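Local atomic coordinates of SAM-dependent methyltransferase (Exiguobacterium sibiricum 255-15, PDB entry 3D2L), a protein that probably transfers methyl groups from S-adenosylmethionine to a substrate not yet identified. Residues 30-33 / 34-37; 61-64 / 65-68; 203-206 / 207-211. One frame throughout, in Å; residues are numbered along the deposited sequence.

Contact 1: 30-33 / 34-37; sequences QVEP and GKRI
E32 and K35, first and last residues of a type II beta turn, are joined by a backbone bond and a salt bridge where the chain passes from helix 20-30 into strand 36-40, the first strand of the Rossmann-like methyltransferase sheet. The backbone closes the turn with one bond, K35 N to E32 O at 3.3 Å. It is fairly straight at hydrogen (159°), but the donor is tilted 25° from the carbonyl plane. P33 and G34 form the two corners. Proline, whose ring confines phi, suits the first, and the second has the positive phi that glycine tolerates readily, since it has no CB to press on the P33 carbonyl oxygen. Just before the turn, V31 O accepts a hydrogen bond from Y55 OH.

To one side of the turn's bond, the two charged side chains run side by side in the same direction; the E32 chain folds at its second torsion and brings OE1 3.0 Å from K35 NZ, a weak hydrogen bond within a salt bridge. The long lysine also makes apolar contact through its base, for K35 CB rests 3.9 Å from V31 CG1.

The apolar contacts lie on the inner side. V31 and I37, both buried, suit a place beneath the turn where A99 touches each of them and helix 20-30 also meets I37. With V31 CG1 anti to the backbone N (chi1 -180°), that methyl reaches toward the isoleucine, and the two side chains meet tip to tip, V31 CG1 to I37 CD1 at 4.1 Å.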
ATOM      1  N   GLN A  30      -7.628  12.639   8.589  1.00 34.49           N
ATOM      2  CA  GLN A  30      -7.128  12.046   9.819  1.00 34.52           C
ATOM      3  C   GLN A  30      -5.861  12.631  10.382  1.00 35.36           C
ATOM      4  O   GLN A  30      -5.653  12.509  11.583  1.00 36.59           O
ATOM      5  CB  GLN A  30      -6.832  10.536   9.627  1.00 34.41           C
ATOM      6  CG  GLN A  30      -7.875   9.784   8.893  1.00 39.43           C
ATOM      7  CD  GLN A  30      -9.235   9.904   9.506  1.00 42.22           C
ATOM      8  OE1 GLN A  30      -9.377  10.085  10.719  1.00 41.85           O
ATOM      9  NE2 GLN A  30     -10.261   9.799   8.665  1.00 50.40           N
ATOM     10  N   VAL A  31      -5.011  13.232   9.544  1.00 35.18           N
ATOM     11  CA  VAL A  31      -3.705  13.731   9.999  1.00 33.97           C
ATOM     12  C   VAL A  31      -3.586  15.149   9.551  1.00 33.01           C
ATOM     13  O   VAL A  31      -3.734  15.407   8.367  1.00 31.46           O
ATOM     14  CB  VAL A  31      -2.527  12.870   9.417  1.00 35.56           C
ATOM     15  CG1 VAL A  31      -1.120  13.392   9.903  1.00 35.10           C
ATOM     16  CG2 VAL A  31      -2.737  11.392   9.765  1.00 33.77           C
ATOM     17  N   GLU A  32      -3.361  16.070  10.493  1.00 33.46           N
ATOM     18  CA  GLU A  32      -3.259  17.509  10.163  1.00 35.80           C
ATOM     19  C   GLU A  32      -2.148  17.782   9.174  1.00 34.47           C
ATOM     20  O   GLU A  32      -1.037  17.267   9.336  1.00 33.12           O
ATOM     21  CB  GLU A  32      -2.983  18.381  11.395  1.00 37.40           C
ATOM     22  CG  GLU A  32      -4.103  18.489  12.415  1.00 48.86           C
ATOM     23  CD  GLU A  32      -4.252  17.250  13.300  1.00 62.03           C
ATOM     24  OE1 GLU A  32      -3.582  16.211  13.024  1.00 57.10           O
ATOM     25  OE2 GLU A  32      -5.045  17.328  14.281  1.00 69.78           O
ATOM     26  N   PRO A  33      -2.431  18.606   8.140  1.00 32.62           N
ATOM     27  CA  PRO A  33      -1.358  18.914   7.232  1.00 31.49           C
ATOM     28  C   PRO A  33      -0.181  19.500   7.958  1.00 31.45           C
ATOM     29  O   PRO A  33      -0.349  20.078   9.020  1.00 34.07           O
ATOM     30  CB  PRO A  33      -2.003  19.902   6.256  1.00 33.22           C
ATOM     31  CG  PRO A  33      -3.444  19.475   6.249  1.00 30.31           C
ATOM     32  CD  PRO A  33      -3.721  19.158   7.671  1.00 32.20           C
ATOM     33  N   GLY A  34       1.012  19.312   7.420  1.00 29.33           N
ATOM     34  CA  GLY A  34       2.230  19.838   8.058  1.00 31.80           C
ATOM     35  C   GLY A  34       2.930  18.828   8.962  1.00 33.31           C
ATOM     36  O   GLY A  34       4.101  18.984   9.290  1.00 36.02           O
ATOM     37  N   LYS A  35       2.202  17.812   9.386  1.00 33.54           N
ATOM     38  CA  LYS A  35       2.770  16.737  10.189  1.00 33.75           C
ATOM     39  C   LYS A  35       3.717  15.828   9.393  1.00 33.81           C
ATOM     40  O   LYS A  35       3.788  15.880   8.150  1.00 29.73           O
ATOM     41  CB  LYS A  35       1.660  15.937  10.881  1.00 34.19           C
ATOM     42  CG  LYS A  35       0.894  16.792  11.890  1.00 39.63           C
ATOM     43  CD  LYS A  35       0.706  16.070  13.188  1.00 41.29           C
ATOM     44  CE  LYS A  35       0.302  16.991  14.328  1.00 44.01           C
ATOM     45  NZ  LYS A  35      -1.142  16.984  14.535  1.00 47.41           N
ATOM     46  N   ARG A  36       4.457  15.018  10.149  1.00 34.27           N
ATOM     47  CA  ARG A  36       5.486  14.127   9.641  1.00 36.91           C
ATOM     48  C   ARG A  36       4.894  12.759   9.511  1.00 33.11           C
ATOM     49  O   ARG A  36       4.340  12.247  10.473  1.00 28.83           O
ATOM     50  CB  ARG A  36       6.704  14.086  10.570  1.00 34.58           C
ATOM     51  CG  ARG A  36       7.355  15.455  10.746  1.00 43.78           C
ATOM     52  CD  ARG A  36       8.560  15.460  11.718  1.00 45.14           C
ATOM     53  NE  ARG A  36       8.242  14.875  13.024  1.00 56.33           N
ATOM     54  CZ  ARG A  36       7.472  15.443  13.957  1.00 60.95           C
ATOM     55  NH1 ARG A  36       6.898  16.634  13.758  1.00 67.18           N
ATOM     56  NH2 ARG A  36       7.256  14.795  15.104  1.00 59.02           N
ATOM     57  N   ILE A  37       5.000  12.215   8.302  1.00 31.93           N
ATOM     58  CA  ILE A  37       4.459  10.910   7.938  1.00 32.52           C
ATOM     59  C   ILE A  37       5.490   9.980   7.305  1.00 32.45           C
ATOM     60  O   ILE A  37       6.317  10.395   6.483  1.00 32.35           O
ATOM     61  CB  ILE A  37       3.283  11.007   6.902  1.00 32.85           C
ATOM     62  CG1 ILE A  37       2.100  11.778   7.481  1.00 35.28           C
ATOM     63  CG2 ILE A  37       2.809   9.608   6.456  1.00 33.31           C
ATOM     64  CD1 ILE A  37       0.802  11.653   6.663  1.00 34.06           C
TER

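Contact 2: 61-64 / 65-68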
ATOM      1  N   ASP A  61      10.146   1.213   1.209  1.00 34.63           N
ATOM      2  CA  ASP A  61       9.718   0.010   0.475  1.00 36.18           C
ATOM      3  C   ASP A  61      10.872  -1.012   0.446  1.00 34.45           C
ATOM      4  O   ASP A  61      12.039  -0.654   0.614  1.00 31.43           O
ATOM      5  CB  ASP A  61       9.338   0.394  -0.936  1.00 35.97           C
ATOM      6  CG  ASP A  61       8.499  -0.646  -1.615  1.00 40.29           C
ATOM      7  OD1 ASP A  61       7.284  -0.706  -1.334  1.00 42.00           O
ATOM      8  OD2 ASP A  61       9.020  -1.353  -2.489  1.00 37.07           O
ATOM      9  N   LEU A  62      10.566  -2.285   0.223  1.00 35.29           N
ATOM     10  CA  LEU A  62      11.621  -3.292   0.107  1.00 35.94           C
ATOM     11  C   LEU A  62      12.290  -3.281  -1.271  1.00 35.83           C
ATOM     12  O   LEU A  62      13.360  -3.840  -1.413  1.00 35.91           O
ATOM     13  CB  LEU A  62      11.119  -4.719   0.429  1.00 37.53           C
ATOM     14  CG  LEU A  62      11.265  -5.231   1.860  1.00 40.92           C
ATOM     15  CD1 LEU A  62      10.549  -6.569   2.025  1.00 38.65           C
ATOM     16  CD2 LEU A  62      12.752  -5.359   2.264  1.00 43.05           C
ATOM     17  N   SER A  63      11.708  -2.609  -2.264  1.00 34.83           N
ATOM     18  CA  SER A  63      12.238  -2.622  -3.638  1.00 34.52           C
ATOM     19  C   SER A  63      13.096  -1.431  -4.031  1.00 33.50           C
ATOM     20  O   SER A  63      12.596  -0.332  -4.215  1.00 33.89           O
ATOM     21  CB  SER A  63      11.089  -2.692  -4.641  1.00 36.69           C
ATOM     22  OG  SER A  63      11.571  -2.744  -5.978  1.00 37.63           O
ATOM     23  N   GLU A  64      14.388  -1.666  -4.208  1.00 33.87           N
ATOM     24  CA  GLU A  64      15.331  -0.622  -4.605  1.00 34.09           C
ATOM     25  C   GLU A  64      14.939   0.004  -5.919  1.00 33.33           C
ATOM     26  O   GLU A  64      15.036   1.214  -6.089  1.00 34.14           O
ATOM     27  CB  GLU A  64      16.762  -1.192  -4.725  1.00 35.00           C
ATOM     28  CG  GLU A  64      17.358  -1.728  -3.417  1.00 42.35           C
ATOM     29  CD  GLU A  64      17.014  -3.200  -3.061  1.00 59.34           C
ATOM     30  OE1 GLU A  64      16.030  -3.787  -3.628  1.00 54.37           O
ATOM     31  OE2 GLU A  64      17.754  -3.755  -2.188  1.00 58.55           O
ATOM     32  N   GLU A  65      14.458  -0.840  -6.834  1.00 34.97           N
ATOM     33  CA  GLU A  65      14.080  -0.436  -8.188  1.00 37.12           C
ATOM     34  C   GLU A  65      12.880   0.516  -8.192  1.00 35.54           C
ATOM     35  O   GLU A  65      12.840   1.517  -8.903  1.00 34.15           O
ATOM     36  CB  GLU A  65      13.774  -1.696  -9.022  1.00 40.18           C
ATOM     37  CG  GLU A  65      15.031  -2.583  -9.309  1.00 47.56           C
ATOM     38  CD  GLU A  65      15.455  -3.569  -8.179  1.00 51.60           C
ATOM     39  OE1 GLU A  65      14.798  -3.710  -7.115  1.00 45.20           O
ATOM     40  OE2 GLU A  65      16.480  -4.242  -8.384  1.00 59.55           O
HETATM   41  N   MSE A  66      11.903   0.209  -7.361  1.00 36.56           N
HETATM   42  CA  MSE A  66      10.758   1.062  -7.250  1.00 36.45           C
HETATM   43  C   MSE A  66      11.141   2.394  -6.603  1.00 32.43           C
HETATM   44  O   MSE A  66      10.691   3.473  -7.065  1.00 32.93           O
HETATM   45  CB  MSE A  66       9.626   0.324  -6.516  1.00 33.48           C
HETATM   46  CG  MSE A  66       9.124  -0.849  -7.326  1.00 40.83           C
HETATM   47 SE   MSE A  66       7.500  -1.543  -6.606  0.75 51.79          SE
HETATM   48  CE  MSE A  66       7.951  -2.184  -4.971  1.00 47.24           C
ATOM     49  N   LEU A  67      11.989   2.345  -5.563  1.00 31.62           N
ATOM     50  CA  LEU A  67      12.439   3.577  -4.863  1.00 31.53           C
ATOM     51  C   LEU A  67      13.288   4.472  -5.738  1.00 30.08           C
ATOM     52  O   LEU A  67      13.272   5.690  -5.579  1.00 30.25           O
ATOM     53  CB  LEU A  67      13.122   3.259  -3.521  1.00 32.91           C
ATOM     54  CG  LEU A  67      12.218   2.589  -2.498  1.00 32.57           C
ATOM     55  CD1 LEU A  67      12.951   2.472  -1.132  1.00 31.54           C
ATOM     56  CD2 LEU A  67      10.881   3.301  -2.334  1.00 34.42           C
ATOM     57  N   GLU A  68      13.998   3.886  -6.699  1.00 32.04           N
ATOM     58  CA  GLU A  68      14.767   4.657  -7.665  1.00 31.35           C
ATOM     59  C   GLU A  68      13.853   5.515  -8.534  1.00 30.86           C
ATOM     60  O   GLU A  68      14.137   6.678  -8.788  1.00 31.03           O
ATOM     61  CB  GLU A  68      15.603   3.740  -8.542  1.00 31.47           C
ATOM     62  CG  GLU A  68      16.811   3.175  -7.817  1.00 37.43           C
ATOM     63  CD  GLU A  68      17.532   2.068  -8.605  1.00 38.86           C
ATOM     64  OE1 GLU A  68      17.341   1.973  -9.836  1.00 49.64           O
ATOM     65  OE2 GLU A  68      18.297   1.306  -7.970  1.00 51.37           O
TER
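The side chains of E64 and E65 lie side by side at the start of helix 64-76, their carboxylate planes turned 78° apart, with E64 OE1 and E65 OE1 3.7 Å from each other. Each glutamate chain bends at its second torsion, and E65 OE1 comes within 3.6 Å of S63 OG. Two negative charges so close should disfavour each other, but both residues are exposed, and the positive end of the helix dipole may offset part of the cost. The third flat group, the carboxylate of D61, is held by its oxygens: OD1 accepts from G43 N, and OD2 from S63 N in an Asx turn, although the exact place of OD2 is less sure.

S63 is the N-cap. A chi1 of -178° swings its OG away from its own N and toward the first turn of the helix, where the hydroxyl oxygen accepts from M66 N at 3.3 Å along a nearly straight path (162°). A short polar side chain suits this place because it can supply an acceptor to a backbone N-H that has no preceding turn. Regular helical bonds follow, L67 N to S63 O at 3.1 Å and E68 N to E64 O at 2.9 Å.

Beneath the cap, leucine suits the buried side: L67 CD2 packs against D61 CB at 3.6 Å, and the residue continues onto F83 and V85 of strand 82-85. The selenomethionine M66 sets its CG 3.4 Å from S63 OG and has T44 as an outer neighbour; the modelled place of its CE is doubtful.

A strand ending in an acidic residue, then a capped helix, beside the glycine-rich turn containing G43, is typical of class I methyltransferases, where this acidic position commonly faces the ribose of S-adenosylmethionine.

Contact 3: 203-206 / 207-211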
ATOM      1  N   PRO A 203     -12.101  -7.813   9.186  1.00 31.41           N
ATOM      2  CA  PRO A 203     -11.672  -6.613   9.917  1.00 28.70           C
ATOM      3  C   PRO A 203     -11.476  -6.798  11.424  1.00 28.58           C
ATOM      4  O   PRO A 203     -10.576  -6.225  11.999  1.00 28.18           O
ATOM      5  CB  PRO A 203     -12.793  -5.611   9.638  1.00 30.86           C
ATOM      6  CG  PRO A 203     -13.377  -6.065   8.359  1.00 36.41           C
ATOM      7  CD  PRO A 203     -13.241  -7.548   8.286  1.00 32.70           C
ATOM      8  N   GLU A 204     -12.303  -7.613  12.042  1.00 26.82           N
ATOM      9  CA  GLU A 204     -12.193  -7.889  13.466  1.00 28.29           C
ATOM     10  C   GLU A 204     -10.828  -8.476  13.849  1.00 26.95           C
ATOM     11  O   GLU A 204     -10.390  -8.285  14.960  1.00 25.13           O
ATOM     12  CB  GLU A 204     -13.267  -8.890  13.886  1.00 28.76           C
ATOM     13  CG  GLU A 204     -14.696  -8.373  13.746  1.00 39.89           C
ATOM     14  CD  GLU A 204     -15.250  -8.303  12.306  1.00 49.06           C
ATOM     15  OE1 GLU A 204     -14.728  -8.972  11.365  1.00 35.91           O
ATOM     16  OE2 GLU A 204     -16.252  -7.563  12.140  1.00 60.99           O
ATOM     17  N   GLN A 205     -10.206  -9.244  12.951  1.00 27.23           N
ATOM     18  CA  GLN A 205      -8.894  -9.831  13.224  1.00 28.55           C
ATOM     19  C   GLN A 205      -7.850  -8.733  13.263  1.00 28.99           C
ATOM     20  O   GLN A 205      -6.988  -8.719  14.144  1.00 25.26           O
ATOM     21  CB  GLN A 205      -8.486 -10.858  12.159  1.00 29.14           C
ATOM     22  CG  GLN A 205      -7.097 -11.425  12.418  1.00 29.24           C
ATOM     23  CD  GLN A 205      -6.999 -12.143  13.744  1.00 32.50           C
ATOM     24  OE1 GLN A 205      -7.287 -13.323  13.816  1.00 31.98           O
ATOM     25  NE2 GLN A 205      -6.551 -11.452  14.787  1.00 32.44           N
ATOM     26  N   TYR A 206      -7.938  -7.802  12.312  1.00 27.65           N
ATOM     27  CA  TYR A 206      -7.039  -6.659  12.301  1.00 25.19           C
ATOM     28  C   TYR A 206      -7.199  -5.745  13.535  1.00 25.35           C
ATOM     29  O   TYR A 206      -6.213  -5.235  14.038  1.00 26.14           O
ATOM     30  CB  TYR A 206      -7.208  -5.806  11.039  1.00 26.48           C
ATOM     31  CG  TYR A 206      -6.602  -6.421   9.756  1.00 24.68           C
ATOM     32  CD1 TYR A 206      -5.217  -6.453   9.563  1.00 27.09           C
ATOM     33  CD2 TYR A 206      -7.408  -6.858   8.738  1.00 24.47           C
ATOM     34  CE1 TYR A 206      -4.660  -6.984   8.401  1.00 22.92           C
ATOM     35  CE2 TYR A 206      -6.882  -7.352   7.562  1.00 27.50           C
ATOM     36  CZ  TYR A 206      -5.503  -7.420   7.393  1.00 26.69           C
ATOM     37  OH  TYR A 206      -4.983  -7.924   6.236  1.00 27.13           O
ATOM     38  N   ILE A 207      -8.431  -5.493  13.956  1.00 25.22           N
ATOM     39  CA  ILE A 207      -8.749  -4.688  15.163  1.00 25.70           C
ATOM     40  C   ILE A 207      -8.094  -5.342  16.374  1.00 26.78           C
ATOM     41  O   ILE A 207      -7.496  -4.674  17.175  1.00 25.50           O
ATOM     42  CB  ILE A 207     -10.287  -4.575  15.404  1.00 26.29           C
ATOM     43  CG1 ILE A 207     -10.973  -3.710  14.313  1.00 27.12           C
ATOM     44  CG2 ILE A 207     -10.599  -3.983  16.816  1.00 24.57           C
ATOM     45  CD1 ILE A 207     -12.556  -3.933  14.208  1.00 24.09           C
ATOM     46  N   THR A 208      -8.195  -6.663  16.498  1.00 23.57           N
ATOM     47  CA  THR A 208      -7.565  -7.363  17.629  1.00 26.94           C
ATOM     48  C   THR A 208      -6.064  -7.188  17.682  1.00 25.42           C
ATOM     49  O   THR A 208      -5.494  -6.945  18.728  1.00 25.87           O
ATOM     50  CB  THR A 208      -7.896  -8.876  17.573  1.00 25.45           C
ATOM     51  OG1 THR A 208      -9.298  -9.022  17.771  1.00 31.43           O
ATOM     52  CG2 THR A 208      -7.165  -9.626  18.668  1.00 32.19           C
ATOM     53  N   TRP A 209      -5.416  -7.351  16.540  1.00 25.74           N
ATOM     54  CA  TRP A 209      -3.987  -7.175  16.435  1.00 23.07           C
ATOM     55  C   TRP A 209      -3.580  -5.769  16.730  1.00 23.55           C
ATOM     56  O   TRP A 209      -2.567  -5.561  17.388  1.00 24.13           O
ATOM     57  CB  TRP A 209      -3.481  -7.589  15.039  1.00 23.87           C
ATOM     58  CG  TRP A 209      -3.536  -9.087  14.745  1.00 22.37           C
ATOM     59  CD1 TRP A 209      -3.421 -10.103  15.647  1.00 28.42           C
ATOM     60  CD2 TRP A 209      -3.636  -9.703  13.462  1.00 24.99           C
ATOM     61  NE1 TRP A 209      -3.484 -11.319  15.000  1.00 23.46           N
ATOM     62  CE2 TRP A 209      -3.601 -11.094  13.658  1.00 27.19           C
ATOM     63  CE3 TRP A 209      -3.790  -9.207  12.162  1.00 24.37           C
ATOM     64  CZ2 TRP A 209      -3.717 -11.989  12.604  1.00 29.68           C
ATOM     65  CZ3 TRP A 209      -3.873 -10.081  11.125  1.00 29.76           C
ATOM     66  CH2 TRP A 209      -3.823 -11.454  11.337  1.00 26.94           C
ATOM     67  N   LEU A 210      -4.329  -4.792  16.222  1.00 23.19           N
ATOM     68  CA  LEU A 210      -4.051  -3.392  16.535  1.00 23.18           C
ATOM     69  C   LEU A 210      -4.080  -3.139  18.044  1.00 24.54           C
ATOM     70  O   LEU A 210      -3.177  -2.518  18.569  1.00 27.44           O
ATOM     71  CB  LEU A 210      -5.011  -2.447  15.820  1.00 24.45           C
ATOM     72  CG  LEU A 210      -4.725  -2.258  14.318  1.00 25.55           C
ATOM     73  CD1 LEU A 210      -5.949  -1.645  13.598  1.00 22.88           C
ATOM     74  CD2 LEU A 210      -3.399  -1.465  14.082  1.00 26.35           C
ATOM     75  N   ARG A 211      -5.125  -3.608  18.718  1.00 24.87           N
ATOM     76  CA  ARG A 211      -5.204  -3.481  20.184  1.00 25.29           C
ATOM     77  C   ARG A 211      -4.042  -4.212  20.886  1.00 26.88           C
ATOM     78  O   ARG A 211      -3.478  -3.678  21.831  1.00 28.70           O
ATOM     79  CB  ARG A 211      -6.543  -3.996  20.672  1.00 23.43           C
ATOM     80  CG  ARG A 211      -7.691  -3.134  20.196  1.00 25.52           C
ATOM     81  CD  ARG A 211      -9.021  -3.779  20.544  1.00 29.66           C
ATOM     82  NE  ARG A 211     -10.135  -2.998  20.007  1.00 31.44           N
ATOM     83  CZ  ARG A 211     -11.360  -3.471  19.787  1.00 25.03           C
ATOM     84  NH1 ARG A 211     -11.673  -4.729  20.035  1.00 25.52           N
ATOM     85  NH2 ARG A 211     -12.276  -2.651  19.312  1.00 30.53           N
TER
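The backbone from P203 to R211 is regular alpha helix, with I207 N bonded to P203 O at 3.0 Å and L210 N to Y206 O at 2.9 Å. Proline suits the first turn, where its nitrogen need not donate. Q205 lies over one face of the indole of W209, one turn later. Its CG sits 3.5 Å from the centroid of the six-membered ring of W209, a CH-pi contact, and its amide lies only 17° from the ring plane, with NE2 toward the rim. An extended first torsion (178°) followed by a bend at the second folds the chain over the indole.

This helix, 203-212, packs on the Rossmann-like sheet, and its apolar side is broad: I207 and L210 touch F238 of strand 235-242 and V217 of strand 215-222, while W209 reaches V116 and F120 of helix 113-126. Large aromatic and branched residues suit a face wedged between sheet and helix.

Tyrosine and tryptophan meet in an offset edge-to-face pair, the W209 edge directed at the Y206 face with planes at 88°; Y206 CD1 lies 4.0 Å from W209 CE3.

Overall arrangement
The three contacts follow one another along the chain without overlapping and belong to one Rossmann-like sheet with its helices. Contact 1 joins helix 20-30 to strand 36-40, an interior strand next to the central 97-102; contact 2 leaves the far end of the neighbouring parallel strand 56-61, so their centres lie about 24 Å apart at opposite ends of adjacent strands. Contact 3 is in helix 203-212, which packs on the sheet and precedes the edge strand 215-222; its centre is about 29 Å from that of contact 2, on the opposite side of the chain's centre. None touches another. Contact 2 thus lies at the strand ends where this family usually binds its cofactor.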